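Local structure of FOP (Homo sapiens, 2D68) at the interface of chains A and B. The protein is required for anchoring microtubules to centrosomes and for ciliation, and forms a homodimer through its N-terminal domain. Residues are numbered along the deposited sequence; one frame, centred on the assembly and turned at random. Chains: chain A/B, FOP.

Contact 1: the interface of chains A and B. Residues chain A 63, 77-79, 81; chain B 78-79, 82.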
loop_
_atom_site.group_PDB
_atom_site.type_symbol
_atom_site.label_atom_id
_atom_site.label_comp_id
_atom_site.label_asym_id
_atom_site.label_seq_id
_atom_site.Cartn_x
_atom_site.Cartn_y
_atom_site.Cartn_z
ATOM N N ILE A 63 -2.197 11.671 -11.407
ATOM C CA ILE A 63 -2.686 12.448 -10.272
ATOM C C ILE A 63 -2.042 13.832 -10.330
ATOM O O ILE A 63 -0.810 13.974 -10.306
ATOM C CB ILE A 63 -2.376 11.732 -8.914
ATOM C CG1 ILE A 63 -3.163 10.426 -8.803
ATOM C CG2 ILE A 63 -2.703 12.633 -7.706
ATOM C CD1 ILE A 63 -2.712 9.520 -7.670
ATOM N N GLU A 77 -5.625 9.139 -2.775
ATOM C CA GLU A 77 -6.304 9.711 -3.932
ATOM C C GLU A 77 -6.901 8.607 -4.806
ATOM O O GLU A 77 -8.039 8.703 -5.274
ATOM C CB GLU A 77 -5.340 10.589 -4.728
ATOM C CG GLU A 77 -5.940 11.171 -5.998
ATOM C CD GLU A 77 -6.854 12.369 -5.774
ATOM O OE1 GLU A 77 -7.280 12.652 -4.621
ATOM O OE2 GLU A 77 -7.160 13.024 -6.798
ATOM N N VAL A 78 -6.141 7.525 -4.971
ATOM C CA VAL A 78 -6.622 6.362 -5.718
ATOM C C VAL A 78 -7.892 5.782 -5.090
ATOM O O VAL A 78 -8.899 5.569 -5.761
ATOM C CB VAL A 78 -5.526 5.282 -5.818
ATOM C CG1 VAL A 78 -6.093 3.991 -6.410
ATOM C CG2 VAL A 78 -4.324 5.814 -6.643
ATOM N N ILE A 79 -7.855 5.540 -3.783
ATOM C CA ILE A 79 -9.008 4.964 -3.086
ATOM C C ILE A 79 -10.227 5.909 -3.033
ATOM O O ILE A 79 -11.378 5.486 -3.195
ATOM C CB ILE A 79 -8.581 4.448 -1.684
ATOM C CG1 ILE A 79 -7.723 3.176 -1.821
ATOM C CG2 ILE A 79 -9.791 4.203 -0.793
ATOM C CD1 ILE A 79 -8.279 2.103 -2.806
ATOM N N ARG A 81 -11.083 7.934 -5.265
ATOM C CA ARG A 81 -11.676 8.065 -6.605
ATOM C C ARG A 81 -12.044 6.709 -7.242
ATOM O O ARG A 81 -12.525 6.643 -8.388
ATOM C CB ARG A 81 -10.740 8.881 -7.498
ATOM C CG ARG A 81 -10.692 10.358 -7.084
ATOM C CD ARG A 81 -9.604 11.114 -7.800
ATOM N NE ARG A 81 -9.827 11.110 -9.242
ATOM C CZ ARG A 81 -8.923 11.459 -10.151
ATOM N NH1 ARG A 81 -7.709 11.854 -9.786
ATOM N NH2 ARG A 81 -9.251 11.411 -11.432
ATOM N N VAL B 78 -6.206 -3.164 -7.880
ATOM C CA VAL B 78 -6.564 -1.747 -7.760
ATOM C C VAL B 78 -5.787 -0.938 -8.797
ATOM O O VAL B 78 -6.365 -0.153 -9.561
ATOM C CB VAL B 78 -6.325 -1.223 -6.327
ATOM C CG1 VAL B 78 -6.562 0.275 -6.292
ATOM C CG2 VAL B 78 -7.267 -1.930 -5.346
ATOM N N ILE B 79 -4.477 -1.150 -8.878
ATOM C CA ILE B 79 -3.672 -0.345 -9.784
ATOM C C ILE B 79 -3.915 -0.686 -11.272
ATOM O O ILE B 79 -3.914 0.212 -12.122
ATOM C CB ILE B 79 -2.183 -0.368 -9.375
ATOM C CG1 ILE B 79 -1.978 0.406 -8.059
ATOM C CG2 ILE B 79 -1.296 0.185 -10.481
ATOM C CD1 ILE B 79 -2.577 1.816 -8.034
ATOM N N TRP B 82 -6.951 1.320 -12.173
ATOM C CA TRP B 82 -6.842 2.769 -11.929
ATOM C C TRP B 82 -6.440 3.483 -13.219
ATOM O O TRP B 82 -7.103 4.453 -13.633
ATOM C CB TRP B 82 -5.837 3.052 -10.793
ATOM C CG TRP B 82 -5.541 4.520 -10.636
ATOM C CD1 TRP B 82 -4.394 5.162 -10.969
ATOM C CD2 TRP B 82 -6.438 5.510 -10.143
ATOM N NE1 TRP B 82 -4.511 6.521 -10.705
ATOM C CE2 TRP B 82 -5.763 6.751 -10.194
ATOM C CE3 TRP B 82 -7.755 5.470 -9.676
ATOM C CZ2 TRP B 82 -6.368 7.951 -9.782
ATOM C CZ3 TRP B 82 -8.355 6.656 -9.264
ATOM C CH2 TRP B 82 -7.655 7.885 -9.329
ATOM O OXT TRP B 82 -5.443 3.126 -13.875
#
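Helix 74-81 of chain A meets helix 74-80 of chain B and B:Trp82, the last residue of the construct, just beyond the helix, with the loop residue A:Ile63 at the margin. The helices belong to the FOP N-terminal dimerisation domain, a LisH-containing alpha-helical module, and the contact is a part of its two-fold homodimer interface. B:Trp82 buries the largest area of any residue in this patch. Its CG stands anti to the backbone N (chi1 172°), and the indole reaches across to lie on the A:Val78 side chain. CG2 of A:Val78 sits over the centre of one indole face, 3.9 Å from B:Trp82 CE2, while CG1 of the same valine lies 4.0 Å from B:Trp82 CE3. That CG1 branch also touches its symmetry mate, 3.7 Å from B:Val78 CG1, joining the two helices valine to valine. The outer edge of the six-membered ring is met in plane by A:Arg81 CB, 3.7 Å from B:Trp82 CZ3. Beyond CB the arginine chain bends at chi3 (62°), which brings the guanidinium round the rim of the indole. The two planes are steeply inclined, 78° apart, and B:Trp82 CH2 points at a guanidinium face, 3.9 Å from A:Arg81 CZ; this is edge-to-face packing, not a parallel stack. A second-shell salt bridge within chain A probably helps to steady the arginine: A:Arg81 NH1 lies 3.3 Å from A:Glu77 OE2, a long hydrogen bond that reaches the carboxylate on its anti side, tilted out of the carboxylate plane. A:Ile63 CG1 approaches the six-membered ring more loosely on its NE1 side, 4.2 Å from B:Trp82 CZ2.

Contact 2: the interface of chains A and B. Residues chain A 9, 12, 21-22, 25, 41; chain B 28, 32, 73, 76.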
loop_
_atom_site.group_PDB
_atom_site.type_symbol
_atom_site.label_atom_id
_atom_site.label_comp_id
_atom_site.label_asym_id
_atom_site.label_seq_id
_atom_site.Cartn_x
_atom_site.Cartn_y
_atom_site.Cartn_z
ATOM N N LEU A 9 8.279 -11.824 -5.189
ATOM C CA LEU A 9 8.396 -10.360 -5.147
ATOM C C LEU A 9 9.321 -9.777 -6.224
ATOM O O LEU A 9 9.028 -8.719 -6.807
ATOM C CB LEU A 9 8.843 -9.897 -3.757
ATOM C CG LEU A 9 8.924 -8.390 -3.546
ATOM C CD1 LEU A 9 7.568 -7.702 -3.680
ATOM C CD2 LEU A 9 9.510 -8.139 -2.180
ATOM N N PHE A 12 7.456 -9.733 -9.411
ATOM C CA PHE A 12 6.446 -8.684 -9.266
ATOM C C PHE A 12 7.024 -7.294 -9.493
ATOM O O PHE A 12 6.435 -6.464 -10.199
ATOM C CB PHE A 12 5.835 -8.778 -7.867
ATOM C CG PHE A 12 4.772 -7.748 -7.570
ATOM C CD1 PHE A 12 3.460 -7.938 -7.992
ATOM C CD2 PHE A 12 5.075 -6.620 -6.813
ATOM C CE1 PHE A 12 2.464 -7.013 -7.690
ATOM C CE2 PHE A 12 4.078 -5.694 -6.502
ATOM C CZ PHE A 12 2.776 -5.890 -6.950
ATOM N N VAL A 21 2.859 -0.419 -7.649
ATOM C CA VAL A 21 2.295 -0.842 -6.353
ATOM C C VAL A 21 3.332 -0.683 -5.240
ATOM O O VAL A 21 3.053 -0.080 -4.195
ATOM C CB VAL A 21 1.771 -2.292 -6.395
ATOM C CG1 VAL A 21 1.451 -2.783 -4.997
ATOM C CG2 VAL A 21 0.531 -2.382 -7.334
ATOM N N ALA A 22 4.539 -1.205 -5.454
ATOM C CA ALA A 22 5.572 -1.127 -4.414
ATOM C C ALA A 22 5.934 0.331 -4.110
ATOM O O ALA A 22 6.129 0.693 -2.936
ATOM C CB ALA A 22 6.815 -1.919 -4.816
ATOM N N VAL A 25 3.282 1.771 -1.856
ATOM C CA VAL A 25 3.450 1.293 -0.475
ATOM C C VAL A 25 4.568 2.083 0.216
ATOM O O VAL A 25 4.369 2.615 1.314
ATOM C CB VAL A 25 3.704 -0.231 -0.463
ATOM C CG1 VAL A 25 4.167 -0.695 0.912
ATOM C CG2 VAL A 25 2.417 -0.956 -0.862
ATOM N N PHE A 41 11.575 -2.661 5.607
ATOM C CA PHE A 41 10.993 -2.799 4.273
ATOM C C PHE A 41 12.062 -2.807 3.185
ATOM O O PHE A 41 12.040 -3.661 2.300
ATOM C CB PHE A 41 9.996 -1.658 4.043
ATOM C CG PHE A 41 9.347 -1.658 2.686
ATOM C CD1 PHE A 41 8.224 -2.439 2.426
ATOM C CD2 PHE A 41 9.835 -0.816 1.684
ATOM C CE1 PHE A 41 7.610 -2.405 1.151
ATOM C CE2 PHE A 41 9.243 -0.788 0.421
ATOM C CZ PHE A 41 8.130 -1.573 0.163
ATOM N N PHE B 28 -0.588 -6.154 1.226
ATOM C CA PHE B 28 0.568 -6.282 0.364
ATOM C C PHE B 28 1.740 -6.931 1.125
ATOM O O PHE B 28 2.382 -7.852 0.619
ATOM C CB PHE B 28 0.961 -4.904 -0.194
ATOM C CG PHE B 28 2.283 -4.906 -0.893
ATOM C CD1 PHE B 28 2.367 -5.128 -2.258
ATOM C CD2 PHE B 28 3.466 -4.670 -0.187
ATOM C CE1 PHE B 28 3.611 -5.153 -2.892
ATOM C CE2 PHE B 28 4.699 -4.687 -0.826
ATOM C CZ PHE B 28 4.765 -4.928 -2.180
ATOM N N PHE B 32 3.329 -10.954 0.268
ATOM C CA PHE B 32 4.712 -11.272 -0.088
ATOM C C PHE B 32 5.538 -11.775 1.095
ATOM O O PHE B 32 6.772 -11.821 1.029
ATOM C CB PHE B 32 5.373 -10.097 -0.797
ATOM C CG PHE B 32 4.881 -9.909 -2.195
ATOM C CD1 PHE B 32 5.155 -10.873 -3.166
ATOM C CD2 PHE B 32 4.107 -8.797 -2.538
ATOM C CE1 PHE B 32 4.677 -10.741 -4.460
ATOM C CE2 PHE B 32 3.632 -8.647 -3.849
ATOM C CZ PHE B 32 3.937 -9.612 -4.810
ATOM N N PRO B 73 -1.188 -9.344 -4.973
ATOM C CA PRO B 73 -1.779 -8.626 -3.844
ATOM C C PRO B 73 -2.985 -7.844 -4.361
ATOM O O PRO B 73 -3.092 -7.582 -5.567
ATOM C CB PRO B 73 -0.656 -7.672 -3.394
ATOM C CG PRO B 73 0.107 -7.421 -4.694
ATOM C CD PRO B 73 0.100 -8.775 -5.385
ATOM N N LEU B 76 -2.471 -4.821 -6.539
ATOM C CA LEU B 76 -2.200 -5.020 -7.968
ATOM C C LEU B 76 -3.476 -4.816 -8.800
ATOM O O LEU B 76 -3.445 -4.176 -9.869
ATOM C CB LEU B 76 -1.599 -6.403 -8.220
ATOM C CG LEU B 76 -1.307 -6.628 -9.710
ATOM C CD1 LEU B 76 -0.325 -5.639 -10.259
ATOM C CD2 LEU B 76 -0.821 -8.057 -9.931
#
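A:Phe12 and B:Phe32 meet ring to ring, the tip of B:Phe32 directed at a face of A:Phe12, with its CZ 3.4 Å from A:Phe12 CG and displaced toward the rim. The two side chains run at about a right angle. This is an aromatic core of the homodimer interface in the FOP N-terminal dimerisation domain, where helices 7-13 and 16-31 of chain A receive phenylalanines from helix 16-31 of chain B and the turn after it; both helix 16-31 segments lie largely within the LisH motif. A:Leu9, one turn before A:Phe12, covers B:Phe32 itself: its methyl CD1 lies over the centre of the ring, 3.8 Å from B:Phe32 CG, in a CH-pi contact. B:Phe28 fills the neighbouring position. Its CG is anti to the backbone N (chi1 170°), and the ring extends toward helix 16-31 of chain A, where A:Val25 CG2 lies on one face, 3.9 Å from B:Phe28 CD2. The opposite face is backed within chain B by CD2 of B:Phe32, so the ring is clamped between a partner valine and a phenylalanine of its own chain. At its edge, in plane, comes A:Phe12 CE2, 3.7 Å from B:Phe28 CE1. A:Val21 CG1 comes over the rim of the ring from the face that carries A:Val25, 3.7 Å from B:Phe28 CD1, and also sits at the in-plane edge of A:Phe12, helping to position both aromatics. The far end of A:Phe12 meets B:Pro73 tip to tip, CE1 lying 3.7 Å from the proline CD. Farther out, A:Val21 CG2 rests on the backbone of B:Leu76, 3.8 Å from its CA, and A:Phe41 of helix 35-45 brings its ring rim toward B:Phe28.

The C-alpha centres of contact 1 and contact 2 lie about 16 Å apart on one homodimer interface. Helix 74-80 of chain B links them: B:Leu76 and the preceding B:Pro73 belong to contact 2, while B:Val78 and B:Ile79 serve contact 1. The C-terminal helix thus packs against helices 7-13 and 16-31 of the partner near its start and against the partner's own C-terminal helix near its end. Each contact occurs twice by the two-fold, with the chains exchanged. Together the two contacts involve both the LisH region and the C-terminal segment of the domain, largely through apolar packing.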